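Local coordinates for protein prolyl oligopeptidase (Novosphingobium capsulatum, PDB 1YR2) that probably hydrolyses oligopeptides on the carboxyl side of proline, and much less readily of alanine, as a serine endopeptidase of the S9A family, at residues H271-S276 with V282-S287; V296-V301 with D328-V333; T310-D315 with P353-V358; F332-G337 with K342-D347. All blocks are in the same frame, centred on the assembly; numbering follows the deposited sequence.

All four contacts lie in the N-terminal beta-propeller, within two successive four-stranded blades, residues 270-311 and 320-357. Interaction 1 pairs the first two strands of the earlier blade, and interaction 4 pairs the second and third strands of the later one. Interactions 2 and 3 join the blades, their segments alternating along the chain; interaction 4 is nested inside the loop closed by interaction 3 and shares F332 and V333 with interaction 2. Centres are about 8 Å apart for interactions 2 and 3 and about 16 Å for 1 and 4. Backbone pairing thus builds each blade, while side chains fasten one blade to the next in the propeller, which in this family covers the catalytic domain.

Interaction 1: H271-S276 with V282-S287; sequences HGASVS and VVITSS
The hairpin of strands 270-275 and 281-287, the first two strands of a propeller blade, pairs H271-V275 with V282-S286 in antiparallel register. G272 and T285 form one hydrogen-bonded pair, G272 N to T285 O at 2.8 Å and T285 N to G272 O at 2.9 Å. S274 and V283 form the next, and the bond from V283 N to S274 O (2.9 Å) is almost straight at nitrogen, although the donor stands 34° from the carbonyl plane. H271, A273 and V275 share a face with S286, I284 and V282. Here ND1 of H271 meets S286 OG at 2.6 Å, the oxygen lying at the ring edge and in its plane. Both side chains turn their first branch beside their own backbone N (chi1 -57° for H271, -50° for S286), which brings the two groups together at this non-hydrogen-bonded pair. NE2 is bonded to T263 OG1, so both ring nitrogens have partners, and F261 meets the ring edge-to-face. A phenylalanine here would probably leave the buried S286 hydroxyl, and that of T263, without their nitrogen mates. Farther along this face, CG2 of V275 and CG2 of V282 lie 4.3 Å apart and both valines reach L223 of the preceding blade. The other face, where S274 and V283 touch F322 of the following blade, holds a water that donates to V283 O at 2.8 Å and also bonds T285 OG1 (2.8 Å) and S274 OG (3.2 Å).

Interaction 2: V296-V301 with D328-V333; sequences VHVARV and DQLWFV
V296, V298 and R300 project from the third strand of one propeller blade onto F332, L330 and D328 of the next, a blade-to-blade packing of side chains in which no backbone bond takes part. V296 and F332 come from opposite directions, CG1 of V296 lying 3.8 Å from CE2 of F332 and equally close to CZ, at the outer end of the ring. V298 and L330 instead slide past each other, CG1 of V298 being 4.0 Å from CD1 of L330. At the more open end the contact turns polar. R300 extends with CG opposite the backbone N and then bends at chi3 (-62°), which brings NH1 to 3.4 Å from D328 OD2, a salt bridge with a weak hydrogen bond. The carboxylate oxygen approaches the guanidinium edge near its plane, but the two flat groups are turned 76° apart. In the second shell, W320 touches both V296 and F332, and F322 touches L330. W281, one strand back in the blade of R300, touches V298 and R300. It also helps to position the carboxylate: D328 OD1 takes a hydrogen bond from W281 NE1 and a salt bridge from R280 NH1, while the weaker link to R300 NH1 is made by OD2.

Interaction 3: T310-D315 with P353-V358; sequences TALIPD and PRFDTV
L312 and I313 lie at a classic beta bulge where the outer strand 305-311 of one propeller blade runs out, and reach P353 and F355 at the outer strand of the next, so this contact closes the seam between the blades near their outer rim. In the bulge both residues face V296, with V296 O bonded to L312 N, and the chain turns a corner at L312. No hydrogen bond links the two segments.

Methyl-to-ring contacts carry most of the join. CD2 of L312 sits tightly against the far end of the F355 ring, 3.4 Å from CZ and about evenly placed between CE1 (4.1 Å) and CE2 (4.2 Å). The chi1 of L312, -140°, lies well off a staggered value, perhaps because the branch is fitted to its neighbours. I313 comes from the adjacent position of the bulge: its CD1 lies 3.8 Å from CE2 of F355 and 4.0 Å from CZ, the two side chains crossing obliquely. F355 therefore receives a methyl from each of the two bulge residues at the same end of its ring.

Aliphatic contact adds the proline. Deeper in the seam V346 touches both L312 and F355, while V298 touches L312 from its own blade. The same L312 CD2 runs past the pyrrolidine ring, and so the one methyl touches both P353 and F355, which lie on adjacent sides of it; from the proline it is 3.5 Å to CB and 3.6 Å to CG.

Interaction 4: F332-G337 with K342-D347; sequences FVSGDG and KIVRVD
F332, V333 and S334 pair with V344, I343 and K342 in antiparallel register, and the backbone bonds come first. F332 N gives to V344 O at 2.9 Å and V344 N returns to F332 O at 3.0 Å; S334 and K342 repeat the pattern, with S334 N to K342 O at 2.8 Å.

The lysine supplies the polar side-chain link. Its CG takes the position between backbone N and carbonyl carbon (chi1 66°), and the chain then runs fully extended beside S334, so that NZ meets the backbone oxygen of D336 at 2.8 Å, nearly in line with the carbonyl bond. The D336 carboxylate stays close without touching, OD2 4.7 Å from NZ, and probably adds some attraction. A methionine in place of K342 would probably leave D336 O without this donor and the connecting turn less firmly tied to the strand. S334 OG accepts from D336 N at 3.1 Å, an ST turn that shapes the same bend.

Apolar contacts line the face of F332, S334 and V344: V344 CG2 lies 3.8 Å from S334 CB, and V346 CG2 lies 4.0 Å from CE1 of F332. On the other face V333 and I343 both touch L366 and V369 of the following blade. The whole is a beta hairpin, joining the second and third strands of a four-stranded beta-propeller blade.

Interaction 1: H271-S276 with V282-S287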
loop_
_atom_site.group_PDB
_atom_site.type_symbol
_atom_site.label_atom_id
_atom_site.label_comp_id
_atom_site.label_asym_id
_atom_site.label_seq_id
_atom_site.Cartn_x
_atom_site.Cartn_y
_atom_site.Cartn_z
ATOM N N HIS A 271 -7.998 24.627 -5.933
ATOM C CA HIS A 271 -7.885 25.294 -4.636
ATOM C C HIS A 271 -8.713 24.507 -3.648
ATOM O O HIS A 271 -9.910 24.187 -3.914
ATOM C CB HIS A 271 -8.476 26.689 -4.677
ATOM C CG HIS A 271 -7.874 27.579 -5.720
ATOM N ND1 HIS A 271 -6.581 28.027 -5.641
ATOM C CD2 HIS A 271 -8.383 28.094 -6.861
ATOM C CE1 HIS A 271 -6.314 28.774 -6.690
ATOM N NE2 HIS A 271 -7.399 28.854 -7.431
ATOM N N GLY A 272 -8.057 24.134 -2.550
ATOM C CA GLY A 272 -8.732 23.439 -1.446
ATOM C C GLY A 272 -8.554 24.284 -0.178
ATOM O O GLY A 272 -7.498 24.930 0.033
ATOM N N ALA A 273 -9.571 24.311 0.669
ATOM C CA ALA A 273 -9.554 25.163 1.858
ATOM C C ALA A 273 -9.618 24.328 3.133
ATOM O O ALA A 273 -10.387 23.381 3.195
ATOM C CB ALA A 273 -10.760 26.110 1.831
ATOM N N SER A 274 -8.839 24.712 4.116
ATOM C CA SER A 274 -8.841 24.140 5.451
ATOM C C SER A 274 -8.928 25.278 6.446
ATOM O O SER A 274 -8.726 26.426 6.070
ATOM C CB SER A 274 -7.540 23.369 5.739
ATOM O OG SER A 274 -7.378 22.364 4.780
ATOM N N VAL A 275 -9.241 24.945 7.700
ATOM C CA VAL A 275 -9.334 25.911 8.796
ATOM C C VAL A 275 -8.595 25.291 9.937
ATOM O O VAL A 275 -8.704 24.086 10.211
ATOM C CB VAL A 275 -10.808 26.233 9.194
ATOM C CG1 VAL A 275 -10.865 27.288 10.230
ATOM C CG2 VAL A 275 -11.625 26.708 7.995
ATOM N N SER A 276 -7.802 26.093 10.599
ATOM C CA SER A 276 -7.111 25.624 11.780
ATOM C C SER A 276 -8.130 25.193 12.857
ATOM O O SER A 276 -9.283 25.660 12.875
ATOM C CB SER A 276 -6.094 26.653 12.299
ATOM O OG SER A 276 -6.687 27.892 12.650
ATOM N N VAL A 282 -7.958 30.511 7.943
ATOM C CA VAL A 282 -8.258 29.760 6.702
ATOM C C VAL A 282 -6.948 29.600 5.940
ATOM O O VAL A 282 -6.164 30.544 5.836
ATOM C CB VAL A 282 -9.287 30.510 5.843
ATOM C CG1 VAL A 282 -9.564 29.845 4.529
ATOM C CG2 VAL A 282 -10.589 30.672 6.639
ATOM N N VAL A 283 -6.700 28.394 5.439
ATOM C CA VAL A 283 -5.514 28.084 4.676
ATOM C C VAL A 283 -5.953 27.438 3.382
ATOM O O VAL A 283 -6.688 26.413 3.349
ATOM C CB VAL A 283 -4.568 27.155 5.443
ATOM C CG1 VAL A 283 -3.308 26.819 4.646
ATOM C CG2 VAL A 283 -4.215 27.790 6.782
ATOM N N ILE A 284 -5.538 28.053 2.298
ATOM C CA ILE A 284 -5.915 27.566 0.979
ATOM C C ILE A 284 -4.647 27.038 0.292
ATOM O O ILE A 284 -3.661 27.748 0.140
ATOM C CB ILE A 284 -6.590 28.663 0.149
ATOM C CG1 ILE A 284 -7.891 29.069 0.829
ATOM C CG2 ILE A 284 -6.844 28.162 -1.273
ATOM C CD1 ILE A 284 -8.417 30.331 0.348
ATOM N N THR A 285 -4.737 25.776 -0.107
ATOM C CA THR A 285 -3.712 25.043 -0.837
ATOM C C THR A 285 -4.122 24.948 -2.285
ATOM O O THR A 285 -5.232 24.488 -2.598
ATOM C CB THR A 285 -3.666 23.641 -0.197
ATOM O OG1 THR A 285 -3.198 23.808 1.151
ATOM C CG2 THR A 285 -2.642 22.806 -0.806
ATOM N N SER A 286 -3.191 25.258 -3.182
ATOM C CA SER A 286 -3.500 25.314 -4.589
ATOM C C SER A 286 -2.411 24.620 -5.418
ATOM O O SER A 286 -1.205 24.782 -5.181
ATOM C CB SER A 286 -3.640 26.780 -5.046
ATOM O OG SER A 286 -4.505 27.512 -4.205
ATOM N N SER A 287 -2.861 23.874 -6.409
ATOM C CA SER A 287 -1.958 23.151 -7.300
ATOM C C SER A 287 -2.517 23.070 -8.701
ATOM O O SER A 287 -3.676 23.403 -8.948
ATOM C CB SER A 287 -1.695 21.746 -6.742
ATOM O OG SER A 287 -2.896 20.963 -6.729
HETATM O O HOH W 1 -5.544 23.924 2.737
#

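Interaction 2: V296-V301 with D328-V333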
loop_
_atom_site.group_PDB
_atom_site.type_symbol
_atom_site.label_atom_id
_atom_site.label_comp_id
_atom_site.label_asym_id
_atom_site.label_seq_id
_atom_site.Cartn_x
_atom_site.Cartn_y
_atom_site.Cartn_z
ATOM N N VAL A 296 0.276 28.522 -1.197
ATOM C CA VAL A 296 -0.461 28.640 0.052
ATOM C C VAL A 296 -0.914 30.062 0.194
ATOM O O VAL A 296 -0.062 30.992 0.085
ATOM C CB VAL A 296 0.422 28.225 1.303
ATOM C CG1 VAL A 296 -0.418 28.343 2.611
ATOM C CG2 VAL A 296 0.949 26.807 1.163
ATOM N N HIS A 297 -2.225 30.256 0.385
ATOM C CA HIS A 297 -2.794 31.523 0.780
ATOM C C HIS A 297 -3.464 31.395 2.158
ATOM O O HIS A 297 -3.936 30.300 2.521
ATOM C CB HIS A 297 -3.829 32.011 -0.227
ATOM C CG HIS A 297 -3.253 32.405 -1.547
ATOM N ND1 HIS A 297 -2.757 31.495 -2.448
ATOM C CD2 HIS A 297 -3.060 33.632 -2.102
ATOM C CE1 HIS A 297 -2.304 32.143 -3.515
ATOM N NE2 HIS A 297 -2.465 33.441 -3.326
ATOM N N VAL A 298 -3.464 32.478 2.939
ATOM C CA VAL A 298 -4.053 32.440 4.286
ATOM C C VAL A 298 -4.986 33.630 4.498
ATOM O O VAL A 298 -4.850 34.649 3.844
ATOM C CB VAL A 298 -2.993 32.407 5.411
ATOM C CG1 VAL A 298 -2.152 31.153 5.266
ATOM C CG2 VAL A 298 -2.142 33.661 5.426
ATOM N N ALA A 299 -5.948 33.468 5.395
ATOM C CA ALA A 299 -6.828 34.551 5.766
ATOM C C ALA A 299 -7.132 34.424 7.213
ATOM O O ALA A 299 -7.535 33.375 7.695
ATOM C CB ALA A 299 -8.099 34.527 4.981
ATOM N N ARG A 300 -6.971 35.526 7.911
ATOM C CA ARG A 300 -7.326 35.623 9.323
ATOM C C ARG A 300 -8.855 35.631 9.560
ATOM O O ARG A 300 -9.611 36.386 8.933
ATOM C CB ARG A 300 -6.683 36.895 9.900
ATOM C CG ARG A 300 -6.911 37.120 11.359
ATOM C CD ARG A 300 -6.314 38.464 11.842
ATOM N NE ARG A 300 -4.862 38.489 11.655
ATOM C CZ ARG A 300 -3.945 38.226 12.585
ATOM N NH1 ARG A 300 -4.282 37.941 13.842
ATOM N NH2 ARG A 300 -2.661 38.280 12.257
ATOM N N VAL A 301 -9.303 34.823 10.512
ATOM C CA VAL A 301 -10.707 34.796 10.926
ATOM C C VAL A 301 -10.817 35.535 12.271
ATOM O O VAL A 301 -10.092 35.241 13.214
ATOM C CB VAL A 301 -11.229 33.364 11.071
ATOM C CG1 VAL A 301 -12.718 33.349 11.400
ATOM C CG2 VAL A 301 -10.960 32.565 9.818
ATOM N N ASP A 328 -1.656 32.123 16.317
ATOM C CA ASP A 328 -1.242 32.722 15.046
ATOM C C ASP A 328 -0.012 32.037 14.477
ATOM O O ASP A 328 0.779 32.631 13.745
ATOM C CB ASP A 328 -0.996 34.206 15.215
ATOM C CG ASP A 328 -2.269 35.008 15.351
ATOM O OD1 ASP A 328 -3.338 34.567 14.830
ATOM O OD2 ASP A 328 -2.254 36.134 15.902
ATOM N N GLN A 329 0.163 30.774 14.858
ATOM C CA GLN A 329 1.213 29.930 14.302
ATOM C C GLN A 329 0.598 28.764 13.539
ATOM O O GLN A 329 -0.310 28.116 14.020
ATOM C CB GLN A 329 2.132 29.434 15.418
ATOM C CG GLN A 329 2.920 30.609 16.031
ATOM C CD GLN A 329 3.843 30.221 17.131
ATOM O OE1 GLN A 329 3.592 29.244 17.839
ATOM N NE2 GLN A 329 4.924 30.983 17.288
ATOM N N LEU A 330 1.142 28.494 12.367
ATOM C CA LEU A 330 0.741 27.400 11.510
ATOM C C LEU A 330 1.934 26.463 11.270
ATOM O O LEU A 330 3.057 26.905 11.134
ATOM C CB LEU A 330 0.317 27.976 10.162
ATOM C CG LEU A 330 -0.790 29.029 10.111
ATOM C CD1 LEU A 330 -1.087 29.347 8.649
ATOM C CD2 LEU A 330 -2.046 28.592 10.818
ATOM N N TRP A 331 1.689 25.169 11.131
ATOM C CA TRP A 331 2.760 24.230 10.823
ATOM C C TRP A 331 2.468 23.571 9.480
ATOM O O TRP A 331 1.341 23.240 9.202
ATOM C CB TRP A 331 2.809 23.125 11.881
ATOM C CG TRP A 331 3.454 23.626 13.137
ATOM C CD1 TRP A 331 4.747 23.456 13.508
ATOM C CD2 TRP A 331 2.849 24.407 14.166
ATOM N NE1 TRP A 331 4.984 24.050 14.722
ATOM C CE2 TRP A 331 3.835 24.631 15.163
ATOM C CE3 TRP A 331 1.558 24.868 14.399
ATOM C CZ2 TRP A 331 3.595 25.371 16.326
ATOM C CZ3 TRP A 331 1.314 25.602 15.583
ATOM C CH2 TRP A 331 2.337 25.845 16.515
ATOM N N PHE A 332 3.516 23.350 8.697
ATOM C CA PHE A 332 3.456 22.733 7.393
ATOM C C PHE A 332 4.544 21.662 7.258
ATOM O O PHE A 332 5.625 21.755 7.840
ATOM C CB PHE A 332 3.726 23.792 6.259
ATOM C CG PHE A 332 2.662 24.836 6.139
ATOM C CD1 PHE A 332 2.721 25.956 6.949
ATOM C CD2 PHE A 332 1.622 24.729 5.210
ATOM C CE1 PHE A 332 1.780 26.942 6.867
ATOM C CE2 PHE A 332 0.656 25.743 5.118
ATOM C CZ PHE A 332 0.726 26.836 5.955
ATOM N N VAL A 333 4.278 20.646 6.462
ATOM C CA VAL A 333 5.331 19.730 6.006
ATOM C C VAL A 333 5.813 20.340 4.695
ATOM O O VAL A 333 5.043 20.425 3.746
ATOM C CB VAL A 333 4.801 18.314 5.727
ATOM C CG1 VAL A 333 5.900 17.404 5.201
ATOM C CG2 VAL A 333 4.163 17.739 7.015
#

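Interaction 3: T310-D315 with P353-V358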
loop_
_atom_site.group_PDB
_atom_site.type_symbol
_atom_site.label_atom_id
_atom_site.label_comp_id
_atom_site.label_asym_id
_atom_site.label_seq_id
_atom_site.Cartn_x
_atom_site.Cartn_y
_atom_site.Cartn_z
ATOM N N THR A 310 -4.325 36.490 1.701
ATOM C CA THR A 310 -2.974 36.895 1.259
ATOM C C THR A 310 -2.129 35.706 0.949
ATOM O O THR A 310 -2.298 34.640 1.515
ATOM C CB THR A 310 -2.224 37.667 2.325
ATOM O OG1 THR A 310 -2.400 37.003 3.574
ATOM C CG2 THR A 310 -2.769 39.085 2.501
ATOM N N ALA A 311 -1.169 35.903 0.068
ATOM C CA ALA A 311 -0.309 34.843 -0.387
ATOM C C ALA A 311 0.774 34.618 0.640
ATOM O O ALA A 311 1.456 35.555 1.008
ATOM C CB ALA A 311 0.331 35.251 -1.719
ATOM N N LEU A 312 0.947 33.390 1.103
ATOM C CA LEU A 312 2.071 33.091 1.997
ATOM C C LEU A 312 3.211 32.456 1.200
ATOM O O LEU A 312 4.341 32.782 1.390
ATOM C CB LEU A 312 1.588 32.119 3.062
ATOM C CG LEU A 312 1.955 32.158 4.536
ATOM C CD1 LEU A 312 1.941 30.766 5.121
ATOM C CD2 LEU A 312 3.208 32.948 4.883
ATOM N N ILE A 313 2.894 31.489 0.354
ATOM C CA ILE A 313 3.842 30.854 -0.563
ATOM C C ILE A 313 3.242 31.103 -1.950
ATOM O O ILE A 313 2.322 30.429 -2.351
ATOM C CB ILE A 313 3.921 29.315 -0.294
ATOM C CG1 ILE A 313 4.399 28.998 1.122
ATOM C CG2 ILE A 313 4.761 28.591 -1.390
ATOM C CD1 ILE A 313 5.809 29.455 1.468
ATOM N N PRO A 314 3.668 32.157 -2.630
ATOM C CA PRO A 314 2.981 32.572 -3.866
ATOM C C PRO A 314 3.303 31.774 -5.135
ATOM O O PRO A 314 2.539 31.869 -6.110
ATOM C CB PRO A 314 3.417 34.042 -4.038
ATOM C CG PRO A 314 4.665 34.193 -3.240
ATOM C CD PRO A 314 4.684 33.114 -2.205
ATOM N N ASP A 315 4.410 31.067 -5.172
ATOM C CA ASP A 315 4.835 30.387 -6.403
ATOM C C ASP A 315 4.758 28.875 -6.246
ATOM O O ASP A 315 4.811 28.338 -5.138
ATOM C CB ASP A 315 6.248 30.802 -6.819
ATOM C CG ASP A 315 6.405 32.299 -6.963
ATOM O OD1 ASP A 315 5.583 32.928 -7.689
ATOM O OD2 ASP A 315 7.321 32.943 -6.378
ATOM N N PRO A 353 5.019 37.522 7.790
ATOM C CA PRO A 353 5.168 36.116 8.206
ATOM C C PRO A 353 6.636 35.775 8.520
ATOM O O PRO A 353 7.542 36.253 7.815
ATOM C CB PRO A 353 4.675 35.342 6.981
ATOM C CG PRO A 353 3.697 36.261 6.301
ATOM C CD PRO A 353 4.344 37.600 6.478
ATOM N N ARG A 354 6.858 35.017 9.596
ATOM C CA ARG A 354 8.179 34.522 9.967
ATOM C C ARG A 354 8.207 33.014 9.809
ATOM O O ARG A 354 7.321 32.339 10.361
ATOM C CB ARG A 354 8.470 34.854 11.440
ATOM C CG ARG A 354 9.930 34.547 11.859
ATOM C CD ARG A 354 10.297 34.975 13.287
ATOM N NE ARG A 354 11.773 34.959 13.490
ATOM C CZ ARG A 354 12.415 35.112 14.677
ATOM N NH1 ARG A 354 11.735 35.276 15.812
ATOM N NH2 ARG A 354 13.750 35.098 14.726
ATOM N N PHE A 355 9.203 32.485 9.080
ATOM C CA PHE A 355 9.317 31.039 8.813
ATOM C C PHE A 355 10.423 30.504 9.692
ATOM O O PHE A 355 11.495 31.112 9.765
ATOM C CB PHE A 355 9.660 30.758 7.336
ATOM C CG PHE A 355 8.547 31.126 6.383
ATOM C CD1 PHE A 355 8.377 32.431 5.994
ATOM C CD2 PHE A 355 7.636 30.183 5.944
ATOM C CE1 PHE A 355 7.332 32.771 5.145
ATOM C CE2 PHE A 355 6.608 30.520 5.064
ATOM C CZ PHE A 355 6.453 31.809 4.687
ATOM N N ASP A 356 10.156 29.411 10.397
ATOM C CA ASP A 356 11.174 28.753 11.229
ATOM C C ASP A 356 11.099 27.246 10.940
ATOM O O ASP A 356 10.048 26.664 11.069
ATOM C CB ASP A 356 10.949 28.999 12.735
ATOM C CG ASP A 356 11.180 30.447 13.155
ATOM O OD1 ASP A 356 12.303 30.960 12.974
ATOM O OD2 ASP A 356 10.295 31.151 13.706
ATOM N N THR A 357 12.211 26.627 10.554
ATOM C CA THR A 357 12.237 25.186 10.381
ATOM C C THR A 357 12.385 24.586 11.757
ATOM O O THR A 357 13.379 24.755 12.354
ATOM C CB THR A 357 13.404 24.807 9.495
ATOM O OG1 THR A 357 13.143 25.333 8.187
ATOM C CG2 THR A 357 13.524 23.289 9.341
ATOM N N VAL A 358 11.341 23.973 12.302
ATOM C CA VAL A 358 11.417 23.491 13.680
ATOM C C VAL A 358 11.903 22.051 13.760
ATOM O O VAL A 358 12.454 21.612 14.783
ATOM C CB VAL A 358 10.080 23.678 14.431
ATOM C CG1 VAL A 358 9.829 25.171 14.745
ATOM C CG2 VAL A 358 8.889 23.083 13.643
#

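Interaction 4: F332-G337 with K342-D347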
loop_
_atom_site.group_PDB
_atom_site.type_symbol
_atom_site.label_atom_id
_atom_site.label_comp_id
_atom_site.label_asym_id
_atom_site.label_seq_id
_atom_site.Cartn_x
_atom_site.Cartn_y
_atom_site.Cartn_z
ATOM N N PHE A 332 3.516 23.350 8.697
ATOM C CA PHE A 332 3.456 22.733 7.393
ATOM C C PHE A 332 4.544 21.662 7.258
ATOM O O PHE A 332 5.625 21.755 7.840
ATOM C CB PHE A 332 3.726 23.792 6.259
ATOM C CG PHE A 332 2.662 24.836 6.139
ATOM C CD1 PHE A 332 2.721 25.956 6.949
ATOM C CD2 PHE A 332 1.622 24.729 5.210
ATOM C CE1 PHE A 332 1.780 26.942 6.867
ATOM C CE2 PHE A 332 0.656 25.743 5.118
ATOM C CZ PHE A 332 0.726 26.836 5.955
ATOM N N VAL A 333 4.278 20.646 6.462
ATOM C CA VAL A 333 5.331 19.730 6.006
ATOM C C VAL A 333 5.813 20.340 4.695
ATOM O O VAL A 333 5.043 20.425 3.746
ATOM C CB VAL A 333 4.801 18.314 5.727
ATOM C CG1 VAL A 333 5.900 17.404 5.201
ATOM C CG2 VAL A 333 4.163 17.739 7.015
ATOM N N SER A 334 7.092 20.709 4.646
ATOM C CA SER A 334 7.660 21.384 3.505
ATOM C C SER A 334 8.712 20.551 2.796
ATOM O O SER A 334 9.571 19.944 3.425
ATOM C CB SER A 334 8.235 22.737 3.912
ATOM O OG SER A 334 8.784 23.403 2.796
ATOM N N GLY A 335 8.662 20.615 1.460
ATOM C CA GLY A 335 9.654 20.042 0.560
ATOM C C GLY A 335 10.680 21.058 0.045
ATOM O O GLY A 335 11.563 20.720 -0.772
ATOM N N ASP A 336 10.608 22.301 0.529
ATOM C CA ASP A 336 11.426 23.402 -0.015
ATOM C C ASP A 336 12.880 23.224 0.385
ATOM O O ASP A 336 13.221 23.333 1.572
ATOM C CB ASP A 336 10.858 24.729 0.464
ATOM C CG ASP A 336 11.632 25.932 -0.058
ATOM O OD1 ASP A 336 11.924 25.988 -1.264
ATOM O OD2 ASP A 336 12.006 26.841 0.699
ATOM N N GLY A 337 13.711 22.881 -0.598
ATOM C CA GLY A 337 15.118 22.569 -0.353
ATOM C C GLY A 337 15.316 21.257 0.402
ATOM O O GLY A 337 16.381 21.018 0.963
ATOM N N LYS A 342 10.648 18.468 5.647
ATOM C CA LYS A 342 10.948 19.097 6.922
ATOM C C LYS A 342 9.667 19.743 7.474
ATOM O O LYS A 342 8.660 19.853 6.800
ATOM C CB LYS A 342 12.075 20.136 6.731
ATOM C CG LYS A 342 11.708 21.304 5.889
ATOM C CD LYS A 342 12.911 22.176 5.505
ATOM C CE LYS A 342 12.463 23.418 4.738
ATOM N NZ LYS A 342 13.593 24.207 4.237
ATOM N N ILE A 343 9.680 20.113 8.729
ATOM C CA ILE A 343 8.556 20.793 9.350
ATOM C C ILE A 343 8.878 22.265 9.580
ATOM O O ILE A 343 9.835 22.590 10.273
ATOM C CB ILE A 343 8.222 20.113 10.675
ATOM C CG1 ILE A 343 7.888 18.627 10.401
ATOM C CG2 ILE A 343 6.975 20.782 11.289
ATOM C CD1 ILE A 343 7.643 17.844 11.624
ATOM N N VAL A 344 8.043 23.112 9.015
ATOM C CA VAL A 344 8.169 24.561 9.099
ATOM C C VAL A 344 6.991 25.164 9.880
ATOM O O VAL A 344 5.813 24.882 9.611
ATOM C CB VAL A 344 8.261 25.202 7.703
ATOM C CG1 VAL A 344 8.353 26.709 7.798
ATOM C CG2 VAL A 344 9.479 24.704 6.969
ATOM N N ARG A 345 7.348 26.012 10.824
ATOM C CA ARG A 345 6.377 26.813 11.587
ATOM C C ARG A 345 6.318 28.201 11.030
ATOM O O ARG A 345 7.339 28.858 10.898
ATOM C CB ARG A 345 6.763 26.864 13.025
ATOM C CG ARG A 345 5.745 27.569 13.923
ATOM C CD ARG A 345 6.152 27.671 15.372
ATOM N NE ARG A 345 7.323 28.544 15.468
ATOM C CZ ARG A 345 8.182 28.600 16.455
ATOM N NH1 ARG A 345 8.047 27.898 17.569
ATOM N NH2 ARG A 345 9.194 29.427 16.322
ATOM N N VAL A 346 5.144 28.648 10.638
ATOM C CA VAL A 346 4.992 30.032 10.179
ATOM C C VAL A 346 4.242 30.831 11.241
ATOM O O VAL A 346 3.142 30.463 11.642
ATOM C CB VAL A 346 4.206 30.037 8.906
ATOM C CG1 VAL A 346 4.038 31.445 8.366
ATOM C CG2 VAL A 346 4.911 29.185 7.926
ATOM N N ASP A 347 4.853 31.895 11.729
ATOM C CA ASP A 347 4.247 32.799 12.720
ATOM C C ASP A 347 3.692 34.019 12.012
ATOM O O ASP A 347 4.408 34.708 11.274
ATOM C CB ASP A 347 5.307 33.209 13.724
ATOM C CG ASP A 347 4.730 33.919 14.933
ATOM O OD1 ASP A 347 4.100 34.972 14.755
ATOM O OD2 ASP A 347 4.868 33.498 16.098
#